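Local structure of putative poly(3-hydroxybutyrate) depolymerase LpqC (Bordetella parapertussis 12822, 3D0K) at residues A281-W284 and R288-D291; P55-Q60 and D72-A77; V142-H147 and Q152-L157; H236-A241 and L263-G268. The protein is a putative esterase that probably hydrolyses the ester bonds of poly(3-hydroxybutyrate) or a related substrate. All coordinates share one frame; numbering follows the deposited sequence.

Interaction 1 (A281-W284 and R288-D291); sequences ASLW and RMPD
Ser282, in the last turns of a helix, and Arg288, in the loop that follows, are joined through the backbone: Arg288 N donates to Ser282 O over 3.2 Å, nearly straight at 172°. The Ser282 side chain returns the favour. A chi1 of -178° swings the hydroxyl away from the backbone N toward the loop, where OG donates to Arg288 O at 2.7 Å from above the carbonyl plane. A water donates to the same OG and accepts from Arg288 NH2 at 2.8 Å, lying at the edge of the guanidinium in its plane, so the hydroxyl is held by two partners and ties both the backbone and the side chain of Arg288. Serine suits this place because its short side chain reaches the carbonyl, and the Pro290 ring packs against it, CD 3.6 Å from OG. Beyond this polar knot, Leu283 and the selenomethionine Met289 lie side by side, pointing the same way. Bends at chi2 and chi3 of Met289 bring its methyl CE back to Leu283 CD2, a tight 3.5 Å. The loop leads from helix 273-286 into helix 292-298, whose start Asp291 caps through Glu294 N. Leu283 and Met289 both rest on Gln264 of the edge strand 262-266, while Trp284 packs on Ala168 and Thr170 of strand 168-172.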
loop_
_atom_site.group_PDB
_atom_site.type_symbol
_atom_site.label_atom_id
_atom_site.label_comp_id
_atom_site.label_asym_id
_atom_site.label_seq_id
_atom_site.Cartn_x
_atom_site.Cartn_y
_atom_site.Cartn_z
ATOM N N ALA A 281 -6.033 -10.442 5.143
ATOM C CA ALA A 281 -5.392 -11.272 6.158
ATOM C C ALA A 281 -5.797 -12.712 5.965
ATOM O O ALA A 281 -4.962 -13.602 6.111
ATOM C CB ALA A 281 -5.775 -10.811 7.521
ATOM N N SER A 282 -7.084 -12.936 5.665
ATOM C CA SER A 282 -7.569 -14.287 5.409
ATOM C C SER A 282 -6.902 -14.900 4.164
ATOM O O SER A 282 -6.513 -16.054 4.170
ATOM C CB SER A 282 -9.111 -14.289 5.226
ATOM O OG SER A 282 -9.585 -15.627 5.022
ATOM N N LEU A 283 -6.783 -14.123 3.095
ATOM C CA LEU A 283 -6.229 -14.625 1.870
ATOM C C LEU A 283 -4.737 -14.954 2.056
ATOM O O LEU A 283 -4.269 -15.999 1.597
ATOM C CB LEU A 283 -6.423 -13.593 0.745
ATOM C CG LEU A 283 -7.823 -13.508 0.183
ATOM C CD1 LEU A 283 -7.935 -12.161 -0.588
ATOM C CD2 LEU A 283 -8.170 -14.794 -0.673
ATOM N N TRP A 284 -4.018 -14.084 2.774
ATOM C CA TRP A 284 -2.582 -14.213 2.966
ATOM C C TRP A 284 -2.230 -15.254 4.008
ATOM O O TRP A 284 -1.260 -15.997 3.861
ATOM C CB TRP A 284 -2.004 -12.874 3.458
ATOM C CG TRP A 284 -1.726 -11.882 2.387
ATOM C CD1 TRP A 284 -1.628 -12.119 1.029
ATOM C CD2 TRP A 284 -1.445 -10.504 2.581
ATOM N NE1 TRP A 284 -1.319 -10.942 0.373
ATOM C CE2 TRP A 284 -1.190 -9.938 1.303
ATOM C CE3 TRP A 284 -1.365 -9.671 3.727
ATOM C CZ2 TRP A 284 -0.816 -8.587 1.140
ATOM C CZ3 TRP A 284 -1.062 -8.300 3.539
ATOM C CH2 TRP A 284 -0.772 -7.788 2.269
ATOM N N ARG A 288 -7.350 -18.423 2.136
ATOM C CA ARG A 288 -8.725 -18.632 1.742
ATOM C C ARG A 288 -9.501 -17.328 1.741
ATOM O O ARG A 288 -9.177 -16.384 2.458
ATOM C CB ARG A 288 -9.363 -19.623 2.698
ATOM C CG ARG A 288 -9.574 -19.098 4.102
ATOM C CD ARG A 288 -9.918 -20.240 5.022
ATOM N NE ARG A 288 -11.275 -20.688 4.772
ATOM C CZ ARG A 288 -12.348 -20.172 5.349
ATOM N NH1 ARG A 288 -13.552 -20.637 5.045
ATOM N NH2 ARG A 288 -12.231 -19.186 6.230
HETATM N N MSE A 289 -10.540 -17.295 0.931
HETATM C CA MSE A 289 -11.525 -16.263 1.032
HETATM C C MSE A 289 -12.494 -16.621 2.176
HETATM O O MSE A 289 -12.925 -17.802 2.307
HETATM C CB MSE A 289 -12.218 -16.116 -0.328
HETATM C CG MSE A 289 -13.347 -15.143 -0.398
HETATM SE SE MSE A 289 -12.679 -13.277 -0.520
HETATM C CE MSE A 289 -11.256 -13.559 -1.727
ATOM N N PRO A 290 -12.830 -15.649 3.047
ATOM C CA PRO A 290 -13.868 -15.971 4.053
ATOM C C PRO A 290 -15.160 -16.457 3.383
ATOM O O PRO A 290 -15.453 -16.083 2.235
ATOM C CB PRO A 290 -14.108 -14.627 4.756
ATOM C CG PRO A 290 -12.852 -13.889 4.580
ATOM C CD PRO A 290 -12.341 -14.272 3.203
ATOM N N ASP A 291 -15.938 -17.281 4.076
ATOM C CA ASP A 291 -17.168 -17.762 3.461
ATOM C C ASP A 291 -18.292 -16.687 3.483
ATOM O O ASP A 291 -18.140 -15.631 4.114
ATOM C CB ASP A 291 -17.578 -19.129 4.044
ATOM C CG ASP A 291 -18.001 -19.069 5.502
ATOM O OD1 ASP A 291 -17.885 -20.125 6.188
ATOM O OD2 ASP A 291 -18.467 -17.998 5.972
HETATM O O HOH W 1 -10.278 -17.359 6.978
#

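Interaction 2 (P55-Q60 and D72-A77); sequences PVVVVQ and DFWIPA
Val57 and Val59 meet the indole of Trp74 with methyl groups, both from the same face of the ring. Alternate residues of strand 56-60 point to one side of the sheet, so these two valines form a short apolar ridge, and the flat bicycle is long enough to cover both. Val59 CG2 lies over the five-membered ring in a CH-pi contact, 3.6 Å from its centroid and 13° off the normal. Val57 CG1 sits likewise over the six-membered ring, 4.1 Å from that centroid and 16° off the normal. The two valines use different branches although their first torsions are alike: in Val57 the methyl anti to the backbone N does the touching, whereas in Val59 the closest is CG2, the branch anti to the carbonyl carbon. The other branch, Val59 CG1, still reaches Trp74 NE1 at 3.8 Å, near the rim of the pyrrole ring. In Trp74 a chi2 of 78° turns the face of the indole to the strand. Its long side chain spans the gap between backbones whose nearest CA atoms, those of Val59 and Trp74, are 8.5 Å apart. Phe145 meets the same indole edge-to-face, and Ser277 and Ala281 of helix 273-286 also pack on it. With methyl groups set against a pi face, cohesion here comes from dispersion and weak CH-pi attraction, which suits a buried joint between sheet and covering helices.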
loop_
_atom_site.group_PDB
_atom_site.type_symbol
_atom_site.label_atom_id
_atom_site.label_comp_id
_atom_site.label_asym_id
_atom_site.label_seq_id
_atom_site.Cartn_x
_atom_site.Cartn_y
_atom_site.Cartn_z
ATOM N N PRO A 55 6.103 -12.880 10.024
ATOM C CA PRO A 55 5.877 -11.814 9.039
ATOM C C PRO A 55 5.682 -10.361 9.598
ATOM O O PRO A 55 5.223 -10.150 10.737
ATOM C CB PRO A 55 4.574 -12.260 8.351
ATOM C CG PRO A 55 4.575 -13.765 8.507
ATOM C CD PRO A 55 5.098 -13.951 9.922
ATOM N N VAL A 56 6.009 -9.375 8.757
ATOM C CA VAL A 56 5.740 -7.965 9.048
ATOM C C VAL A 56 4.743 -7.530 8.027
ATOM O O VAL A 56 4.926 -7.828 6.869
ATOM C CB VAL A 56 6.991 -7.131 8.858
ATOM C CG1 VAL A 56 6.665 -5.609 9.015
ATOM C CG2 VAL A 56 8.069 -7.663 9.856
ATOM N N VAL A 57 3.646 -6.931 8.471
ATOM C CA VAL A 57 2.659 -6.398 7.529
ATOM C C VAL A 57 2.702 -4.861 7.565
ATOM O O VAL A 57 2.524 -4.254 8.599
ATOM C CB VAL A 57 1.243 -6.921 7.855
ATOM C CG1 VAL A 57 0.282 -6.369 6.779
ATOM C CG2 VAL A 57 1.272 -8.499 7.929
ATOM N N VAL A 58 2.987 -4.235 6.425
ATOM C CA VAL A 58 2.986 -2.762 6.331
ATOM C C VAL A 58 1.542 -2.430 5.873
ATOM O O VAL A 58 1.077 -2.983 4.894
ATOM C CB VAL A 58 4.022 -2.265 5.348
ATOM C CG1 VAL A 58 3.977 -0.735 5.194
ATOM C CG2 VAL A 58 5.483 -2.699 5.804
ATOM N N VAL A 59 0.853 -1.561 6.597
ATOM C CA VAL A 59 -0.553 -1.238 6.270
ATOM C C VAL A 59 -0.651 0.234 5.926
ATOM O O VAL A 59 -0.291 1.081 6.762
ATOM C CB VAL A 59 -1.453 -1.581 7.486
ATOM C CG1 VAL A 59 -2.850 -1.104 7.270
ATOM C CG2 VAL A 59 -1.416 -3.082 7.774
ATOM N N GLN A 60 -1.161 0.575 4.738
ATOM C CA GLN A 60 -1.316 1.994 4.384
ATOM C C GLN A 60 -2.766 2.488 4.422
ATOM O O GLN A 60 -3.602 1.918 3.747
ATOM C CB GLN A 60 -0.720 2.296 3.031
ATOM C CG GLN A 60 0.808 2.088 2.966
ATOM C CD GLN A 60 1.538 3.082 3.874
ATOM O OE1 GLN A 60 1.018 4.195 4.175
ATOM N NE2 GLN A 60 2.737 2.716 4.293
ATOM N N ASP A 72 -5.320 -0.826 14.091
ATOM C CA ASP A 72 -6.318 -1.534 14.953
ATOM C C ASP A 72 -7.056 -2.624 14.170
ATOM O O ASP A 72 -7.369 -3.704 14.721
ATOM C CB ASP A 72 -7.348 -0.554 15.515
ATOM C CG ASP A 72 -6.796 0.326 16.665
ATOM O OD1 ASP A 72 -5.662 0.135 17.120
ATOM O OD2 ASP A 72 -7.529 1.235 17.099
ATOM N N PHE A 73 -7.380 -2.341 12.904
ATOM C CA PHE A 73 -8.109 -3.334 12.078
ATOM C C PHE A 73 -7.350 -4.647 11.959
ATOM O O PHE A 73 -7.974 -5.701 11.813
ATOM C CB PHE A 73 -8.308 -2.846 10.637
ATOM C CG PHE A 73 -9.099 -1.593 10.514
ATOM C CD1 PHE A 73 -9.971 -1.184 11.515
ATOM C CD2 PHE A 73 -8.959 -0.805 9.350
ATOM C CE1 PHE A 73 -10.731 0.024 11.378
ATOM C CE2 PHE A 73 -9.711 0.390 9.183
ATOM C CZ PHE A 73 -10.585 0.807 10.221
ATOM N N TRP A 74 -6.011 -4.583 11.997
ATOM C CA TRP A 74 -5.149 -5.753 11.848
ATOM C C TRP A 74 -4.792 -6.500 13.146
ATOM O O TRP A 74 -4.121 -7.532 13.089
ATOM C CB TRP A 74 -3.864 -5.377 11.106
ATOM C CG TRP A 74 -4.101 -5.209 9.618
ATOM C CD1 TRP A 74 -4.673 -4.114 8.964
ATOM C CD2 TRP A 74 -3.852 -6.189 8.632
ATOM N NE1 TRP A 74 -4.731 -4.361 7.588
ATOM C CE2 TRP A 74 -4.244 -5.634 7.369
ATOM C CE3 TRP A 74 -3.276 -7.485 8.668
ATOM C CZ2 TRP A 74 -4.093 -6.342 6.168
ATOM C CZ3 TRP A 74 -3.133 -8.189 7.469
ATOM C CH2 TRP A 74 -3.547 -7.606 6.233
ATOM N N ILE A 75 -5.205 -5.975 14.298
ATOM C CA ILE A 75 -4.926 -6.649 15.580
ATOM C C ILE A 75 -5.382 -8.135 15.676
ATOM O O ILE A 75 -4.585 -9.015 16.053
ATOM C CB ILE A 75 -5.364 -5.801 16.792
ATOM C CG1 ILE A 75 -4.413 -4.566 16.929
ATOM C CG2 ILE A 75 -5.337 -6.655 18.107
ATOM C CD1 ILE A 75 -4.961 -3.517 17.955
ATOM N N PRO A 76 -6.648 -8.430 15.362
ATOM C CA PRO A 76 -7.037 -9.835 15.498
ATOM C C PRO A 76 -6.211 -10.798 14.633
ATOM O O PRO A 76 -5.802 -11.852 15.121
ATOM C CB PRO A 76 -8.524 -9.823 15.094
ATOM C CG PRO A 76 -8.953 -8.367 15.350
ATOM C CD PRO A 76 -7.780 -7.579 14.913
ATOM N N ALA A 77 -5.932 -10.423 13.384
ATOM C CA ALA A 77 -5.057 -11.236 12.525
ATOM C C ALA A 77 -3.613 -11.324 13.109
ATOM O O ALA A 77 -2.978 -12.384 13.033
ATOM C CB ALA A 77 -5.055 -10.678 11.051
#

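Interaction 3 (V142-H147 and Q152-L157); sequences VYLFGH and QFVHRL. With SO4 (sulfate ion), chain E.
Gln152 NE2 donates to sulfate O1 at 2.8 Å, while the other end of its amide, OE1, accepts from Arg156 NH1 at 2.9 Å. The arginine, one helical turn on, lies in the carbonyl plane on a lone pair of OE1, although that oxygen is tilted 31° from the guanidinium plane. Held this way, the amide is fixed in rotation with its NH2 turned to the anion; Arg156 in turn is anchored by Thr178. The opposite side of the helix meets the strand with hydrocarbon alone. Leu144 and Val154 reach toward each other tip to tip, Leu144 CG standing 3.8 Å from Val154 CG2. Leu144 CG is anti to the backbone N (chi1 171°), which carries its branches out toward the helix, and CD2 goes on to Leu157 CD1 at 4.0 Å. With no side chain, Gly146 lets Val154 CG2 rest directly on its CA, 3.8 Å away, so glycine suits the position. The axes of segments 142-147 and 152-157 come within 7.2 Å, their N-to-C directions 134° apart, and a tight turn holding Ser148 joins strand to helix. Gly146 is the first glycine of a GxSxG sequence whose Ser148 is the probable nucleophile, in keeping with the alpha/beta-hydrolase fold. The chemistry is thus split: buried apolar groups fit helix 149-160 closely against the sheet, and its amide-guanidinium pair presents an N-H donor to an anion.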
loop_
_atom_site.group_PDB
_atom_site.type_symbol
_atom_site.label_atom_id
_atom_site.label_comp_id
_atom_site.label_asym_id
_atom_site.label_seq_id
_atom_site.Cartn_x
_atom_site.Cartn_y
_atom_site.Cartn_z
ATOM N N VAL A 142 7.740 -9.765 4.085
ATOM C CA VAL A 142 7.062 -8.543 4.373
ATOM C C VAL A 142 5.863 -8.477 3.438
ATOM O O VAL A 142 5.988 -8.690 2.248
ATOM C CB VAL A 142 7.981 -7.320 4.133
ATOM C CG1 VAL A 142 7.196 -6.044 4.307
ATOM C CG2 VAL A 142 9.228 -7.349 5.028
ATOM N N TYR A 143 4.714 -8.143 3.996
ATOM C CA TYR A 143 3.474 -8.025 3.251
ATOM C C TYR A 143 3.042 -6.549 3.225
ATOM O O TYR A 143 3.137 -5.859 4.239
ATOM C CB TYR A 143 2.430 -8.859 3.973
ATOM C CG TYR A 143 2.673 -10.346 3.936
ATOM C CD1 TYR A 143 3.638 -10.953 4.782
ATOM C CD2 TYR A 143 1.922 -11.167 3.059
ATOM C CE1 TYR A 143 3.820 -12.336 4.747
ATOM C CE2 TYR A 143 2.082 -12.558 3.022
ATOM C CZ TYR A 143 3.040 -13.125 3.868
ATOM O OH TYR A 143 3.253 -14.467 3.862
ATOM N N LEU A 144 2.676 -6.007 2.050
ATOM C CA LEU A 144 2.346 -4.606 1.957
ATOM C C LEU A 144 0.859 -4.526 1.515
ATOM O O LEU A 144 0.480 -5.113 0.485
ATOM C CB LEU A 144 3.229 -3.951 0.905
ATOM C CG LEU A 144 2.842 -2.513 0.531
ATOM C CD1 LEU A 144 2.921 -1.596 1.799
ATOM C CD2 LEU A 144 3.787 -1.971 -0.575
ATOM N N PHE A 145 0.044 -3.858 2.323
ATOM C CA PHE A 145 -1.403 -3.700 2.061
ATOM C C PHE A 145 -1.759 -2.225 2.078
ATOM O O PHE A 145 -1.237 -1.465 2.902
ATOM C CB PHE A 145 -2.190 -4.411 3.143
ATOM C CG PHE A 145 -3.679 -4.082 3.133
ATOM C CD1 PHE A 145 -4.551 -4.751 2.275
ATOM C CD2 PHE A 145 -4.175 -3.103 3.966
ATOM C CE1 PHE A 145 -5.900 -4.485 2.288
ATOM C CE2 PHE A 145 -5.518 -2.798 3.985
ATOM C CZ PHE A 145 -6.402 -3.501 3.144
ATOM N N GLY A 146 -2.669 -1.775 1.196
ATOM C CA GLY A 146 -3.101 -0.405 1.254
ATOM C C GLY A 146 -4.575 -0.408 0.847
ATOM O O GLY A 146 -4.947 -1.202 -0.023
ATOM N N HIS A 147 -5.391 0.418 1.486
ATOM C CA HIS A 147 -6.787 0.557 1.073
ATOM C C HIS A 147 -7.071 1.986 0.607
ATOM O O HIS A 147 -6.639 2.962 1.258
ATOM C CB HIS A 147 -7.709 0.175 2.251
ATOM C CG HIS A 147 -9.190 0.314 1.941
ATOM N ND1 HIS A 147 -9.906 -0.600 1.184
ATOM C CD2 HIS A 147 -10.079 1.246 2.328
ATOM C CE1 HIS A 147 -11.183 -0.218 1.110
ATOM N NE2 HIS A 147 -11.292 0.929 1.755
ATOM N N GLN A 152 -3.971 3.406 -3.705
ATOM C CA GLN A 152 -3.262 4.281 -4.703
ATOM C C GLN A 152 -1.741 4.318 -4.393
ATOM O O GLN A 152 -0.921 4.096 -5.276
ATOM C CB GLN A 152 -3.806 5.672 -4.702
ATOM C CG GLN A 152 -5.263 5.766 -5.113
ATOM C CD GLN A 152 -5.692 7.206 -5.253
ATOM O OE1 GLN A 152 -4.914 8.022 -5.690
ATOM N NE2 GLN A 152 -6.957 7.511 -4.918
ATOM N N PHE A 153 -1.393 4.580 -3.133
ATOM C CA PHE A 153 0.012 4.621 -2.690
ATOM C C PHE A 153 0.756 3.325 -3.019
ATOM O O PHE A 153 1.856 3.366 -3.572
ATOM C CB PHE A 153 -0.019 4.888 -1.176
ATOM C CG PHE A 153 1.329 5.047 -0.502
ATOM C CD1 PHE A 153 2.057 3.918 -0.077
ATOM C CD2 PHE A 153 1.809 6.323 -0.184
ATOM C CE1 PHE A 153 3.257 4.066 0.585
ATOM C CE2 PHE A 153 3.027 6.464 0.531
ATOM C CZ PHE A 153 3.716 5.338 0.918
ATOM N N VAL A 154 0.158 2.182 -2.671
ATOM C CA VAL A 154 0.827 0.903 -2.844
ATOM C C VAL A 154 1.132 0.567 -4.317
ATOM O O VAL A 154 2.258 0.142 -4.633
ATOM C CB VAL A 154 0.036 -0.216 -2.115
ATOM C CG1 VAL A 154 0.437 -1.646 -2.585
ATOM C CG2 VAL A 154 0.157 -0.032 -0.604
ATOM N N HIS A 155 0.153 0.757 -5.221
ATOM C CA HIS A 155 0.424 0.392 -6.641
ATOM C C HIS A 155 1.399 1.356 -7.309
ATOM O O HIS A 155 2.165 0.952 -8.178
ATOM C CB HIS A 155 -0.848 0.152 -7.493
ATOM C CG HIS A 155 -1.562 1.396 -7.932
ATOM N ND1 HIS A 155 -1.380 1.954 -9.184
ATOM C CD2 HIS A 155 -2.548 2.113 -7.340
ATOM C CE1 HIS A 155 -2.187 3.007 -9.317
ATOM N NE2 HIS A 155 -2.872 3.146 -8.196
ATOM N N ARG A 156 1.425 2.590 -6.820
ATOM C CA ARG A 156 2.355 3.606 -7.357
ATOM C C ARG A 156 3.746 3.360 -6.750
ATOM O O ARG A 156 4.734 3.627 -7.396
ATOM C CB ARG A 156 1.882 5.007 -7.035
ATOM C CG ARG A 156 0.609 5.330 -7.845
ATOM C CD ARG A 156 0.110 6.742 -7.658
ATOM N NE ARG A 156 -1.135 6.817 -8.458
ATOM C CZ ARG A 156 -2.265 7.424 -8.108
ATOM N NH1 ARG A 156 -2.356 8.110 -6.973
ATOM N NH2 ARG A 156 -3.325 7.374 -8.924
ATOM N N LEU A 157 3.786 2.847 -5.524
ATOM C CA LEU A 157 5.030 2.405 -4.913
ATOM C C LEU A 157 5.631 1.279 -5.786
ATOM O O LEU A 157 6.829 1.295 -6.153
ATOM C CB LEU A 157 4.747 1.937 -3.475
ATOM C CG LEU A 157 5.936 1.409 -2.647
ATOM C CD1 LEU A 157 5.654 1.519 -1.162
ATOM C CD2 LEU A 157 6.407 -0.048 -2.991
HETATM S S SO4 E . -9.745 7.110 -2.723
HETATM O O1 SO4 E . -8.677 6.177 -3.085
HETATM O O2 SO4 E . -9.455 8.368 -3.429
HETATM O O3 SO4 E . -11.070 6.704 -3.096
HETATM O O4 SO4 E . -9.690 7.521 -1.336
#

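Interaction 4 (H236-A241 and L263-G268); sequences HRYARA and LQVVPG. With SO4 (sulfate ion), chain E.
Helix 237-255 begins alongside strand 262-266, the last in the sheet, with backbones well apart: the CA atoms of Tyr238 and Val265 are 8.7 Å from each other, those of Ala241 and Leu263 7.9 Å. Side chains bridge that gap. Tyr238 and Val265 cross at about a right angle, and the far end of the phenol does the touching, Tyr238 OH lying 3.7 Å and CE1 3.8 Å from Val265 CG1. The ring is brought there by a chi1 of 177°, which sets CG opposite the backbone N and sends the ring out from the helix toward the valine. A long aromatic suits a helix position whose own backbone is too distant for a small residue to bridge, and valine offers two methyls to the phenol, CG1 being the nearer. One turn on, where the helix comes closer, Ala241 suffices: its CB meets Leu263 CD1 at 4.3 Å, a looser contact. The segments belong to the last crossover of the alpha/beta-hydrolase sheet, in which strand 209-213 is linked to its parallel neighbour 262-266 by a connection that includes helix 237-255, with Ala241 also resting on Ala212 of strand 209-213. On another side of the helix, Arg237 extends from CG to NE and grips a sulfate, probably from the crystallisation liquor. NE and NH1 both donate to the single oxygen O3 at 2.7 Å, a forked hold at the edge of the guanidinium. NH2 of the same group makes a salt bridge with Asp216, the probable acid of a Ser-His-Asp triad, so Arg237 links the anion to that carboxylate.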
loop_
_atom_site.group_PDB
_atom_site.type_symbol
_atom_site.label_atom_id
_atom_site.label_comp_id
_atom_site.label_asym_id
_atom_site.label_seq_id
_atom_site.Cartn_x
_atom_site.Cartn_y
_atom_site.Cartn_z
ATOM N N HIS A 236 -16.969 4.066 -10.842
ATOM C CA HIS A 236 -16.825 3.705 -9.440
ATOM C C HIS A 236 -15.560 2.873 -9.280
ATOM O O HIS A 236 -14.959 2.465 -10.277
ATOM C CB HIS A 236 -18.079 2.985 -8.864
ATOM C CG HIS A 236 -18.598 1.859 -9.721
ATOM N ND1 HIS A 236 -17.828 0.766 -10.060
ATOM C CD2 HIS A 236 -19.800 1.675 -10.328
ATOM C CE1 HIS A 236 -18.528 -0.039 -10.845
ATOM N NE2 HIS A 236 -19.724 0.495 -11.033
ATOM N N ARG A 237 -15.160 2.590 -8.033
ATOM C CA ARG A 237 -13.842 2.018 -7.823
ATOM C C ARG A 237 -13.804 0.603 -8.370
ATOM O O ARG A 237 -12.766 0.155 -8.835
ATOM C CB ARG A 237 -13.473 2.011 -6.336
ATOM C CG ARG A 237 -13.459 3.440 -5.704
ATOM C CD ARG A 237 -12.918 3.398 -4.302
ATOM N NE ARG A 237 -12.858 4.736 -3.695
ATOM C CZ ARG A 237 -13.902 5.392 -3.179
ATOM N NH1 ARG A 237 -13.702 6.591 -2.630
ATOM N NH2 ARG A 237 -15.119 4.840 -3.171
ATOM N N TYR A 238 -14.916 -0.115 -8.271
ATOM C CA TYR A 238 -14.929 -1.513 -8.700
ATOM C C TYR A 238 -14.667 -1.565 -10.233
ATOM O O TYR A 238 -13.816 -2.357 -10.703
ATOM C CB TYR A 238 -16.273 -2.151 -8.314
ATOM C CG TYR A 238 -16.459 -3.595 -8.773
ATOM C CD1 TYR A 238 -15.485 -4.573 -8.504
ATOM C CD2 TYR A 238 -17.650 -3.987 -9.405
ATOM C CE1 TYR A 238 -15.659 -5.884 -8.901
ATOM C CE2 TYR A 238 -17.846 -5.317 -9.818
ATOM C CZ TYR A 238 -16.846 -6.256 -9.555
ATOM O OH TYR A 238 -17.043 -7.570 -9.970
ATOM N N ALA A 239 -15.364 -0.720 -11.017
ATOM C CA ALA A 239 -15.059 -0.626 -12.469
ATOM C C ALA A 239 -13.596 -0.263 -12.725
ATOM O O ALA A 239 -12.980 -0.803 -13.644
ATOM C CB ALA A 239 -15.948 0.380 -13.174
ATOM N N ARG A 240 -13.060 0.677 -11.941
ATOM C CA ARG A 240 -11.702 1.121 -12.175
ATOM C C ARG A 240 -10.693 0.020 -11.932
ATOM O O ARG A 240 -9.648 -0.043 -12.629
ATOM C CB ARG A 240 -11.366 2.344 -11.322
ATOM C CG ARG A 240 -12.257 3.481 -11.673
ATOM C CD ARG A 240 -11.966 4.779 -10.901
ATOM N NE ARG A 240 -12.982 5.763 -11.282
ATOM C CZ ARG A 240 -13.207 6.916 -10.652
ATOM N NH1 ARG A 240 -12.496 7.250 -9.589
ATOM N NH2 ARG A 240 -14.172 7.730 -11.060
ATOM N N ALA A 241 -10.967 -0.817 -10.931
ATOM C CA ALA A 241 -10.109 -1.975 -10.619
ATOM C C ALA A 241 -10.012 -2.917 -11.837
ATOM O O ALA A 241 -8.929 -3.321 -12.259
ATOM C CB ALA A 241 -10.664 -2.740 -9.377
ATOM N N LEU A 263 -6.479 -10.174 -10.171
ATOM C CA LEU A 263 -7.664 -9.441 -9.762
ATOM C C LEU A 263 -8.531 -10.317 -8.849
ATOM O O LEU A 263 -9.044 -11.365 -9.267
ATOM C CB LEU A 263 -8.460 -8.969 -10.992
ATOM C CG LEU A 263 -9.771 -8.221 -10.646
ATOM C CD1 LEU A 263 -9.484 -6.865 -9.944
ATOM C CD2 LEU A 263 -10.695 -7.970 -11.864
ATOM N N GLN A 264 -8.698 -9.914 -7.604
ATOM C CA GLN A 264 -9.485 -10.734 -6.681
ATOM C C GLN A 264 -10.723 -9.963 -6.266
ATOM O O GLN A 264 -10.624 -8.978 -5.553
ATOM C CB GLN A 264 -8.616 -11.111 -5.451
ATOM C CG GLN A 264 -9.430 -11.815 -4.365
ATOM C CD GLN A 264 -9.904 -13.184 -4.803
ATOM O OE1 GLN A 264 -11.114 -13.424 -5.020
ATOM N NE2 GLN A 264 -8.961 -14.104 -4.926
ATOM N N VAL A 265 -11.900 -10.351 -6.766
ATOM C CA VAL A 265 -13.111 -9.661 -6.397
ATOM C C VAL A 265 -13.575 -10.175 -5.049
ATOM O O VAL A 265 -13.599 -11.381 -4.821
ATOM C CB VAL A 265 -14.201 -9.913 -7.448
ATOM C CG1 VAL A 265 -15.503 -9.194 -7.064
ATOM C CG2 VAL A 265 -13.667 -9.439 -8.830
ATOM N N VAL A 266 -13.953 -9.277 -4.158
ATOM C CA VAL A 266 -14.567 -9.658 -2.882
ATOM C C VAL A 266 -16.115 -9.513 -2.941
ATOM O O VAL A 266 -16.644 -8.405 -2.977
ATOM C CB VAL A 266 -13.966 -8.853 -1.710
ATOM C CG1 VAL A 266 -14.445 -9.411 -0.371
ATOM C CG2 VAL A 266 -12.451 -8.893 -1.737
ATOM N N PRO A 267 -16.849 -10.648 -2.927
ATOM C CA PRO A 267 -18.294 -10.529 -3.048
ATOM C C PRO A 267 -18.936 -9.942 -1.781
ATOM O O PRO A 267 -18.636 -10.376 -0.640
ATOM C CB PRO A 267 -18.770 -11.974 -3.320
ATOM C CG PRO A 267 -17.570 -12.878 -3.186
ATOM C CD PRO A 267 -16.391 -12.040 -2.767
ATOM N N GLY A 268 -19.778 -8.936 -1.990
ATOM C CA GLY A 268 -20.599 -8.357 -0.921
ATOM C C GLY A 268 -19.920 -7.350 0.004
ATOM O O GLY A 268 -20.505 -6.954 0.995
HETATM S S SO4 E . -9.745 7.110 -2.723
HETATM O O1 SO4 E . -8.677 6.177 -3.085
HETATM O O2 SO4 E . -9.455 8.368 -3.429
HETATM O O3 SO4 E . -11.070 6.704 -3.096
HETATM O O4 SO4 E . -9.690 7.521 -1.336
#

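Overall arrangement
Interactions 2, 3 and 4 lie on one sheet, and interaction 1 lies beside it on helix 273-286. Strands 56-60 and 142-147 are neighbours, probably hydrogen-bonded where Val58 N meets Tyr143 O at 2.7 Å. Trp284 of interaction 1 joins three elements: its CZ3 packs 3.7 Å from Trp74 CH2 of interaction 2, and its CD2 3.5 Å from Tyr143 CD2 of interaction 3. Toward interaction 4, Met289 SE lies 4.3 Å from Val266 CG1. Interactions 3 and 4, with centres about 16 Å apart, do not touch, yet Gln152 and Arg237 hold the same sulfate. The anion thus lies between two contacts that border the probable triad of Ser148, Asp216 and His271.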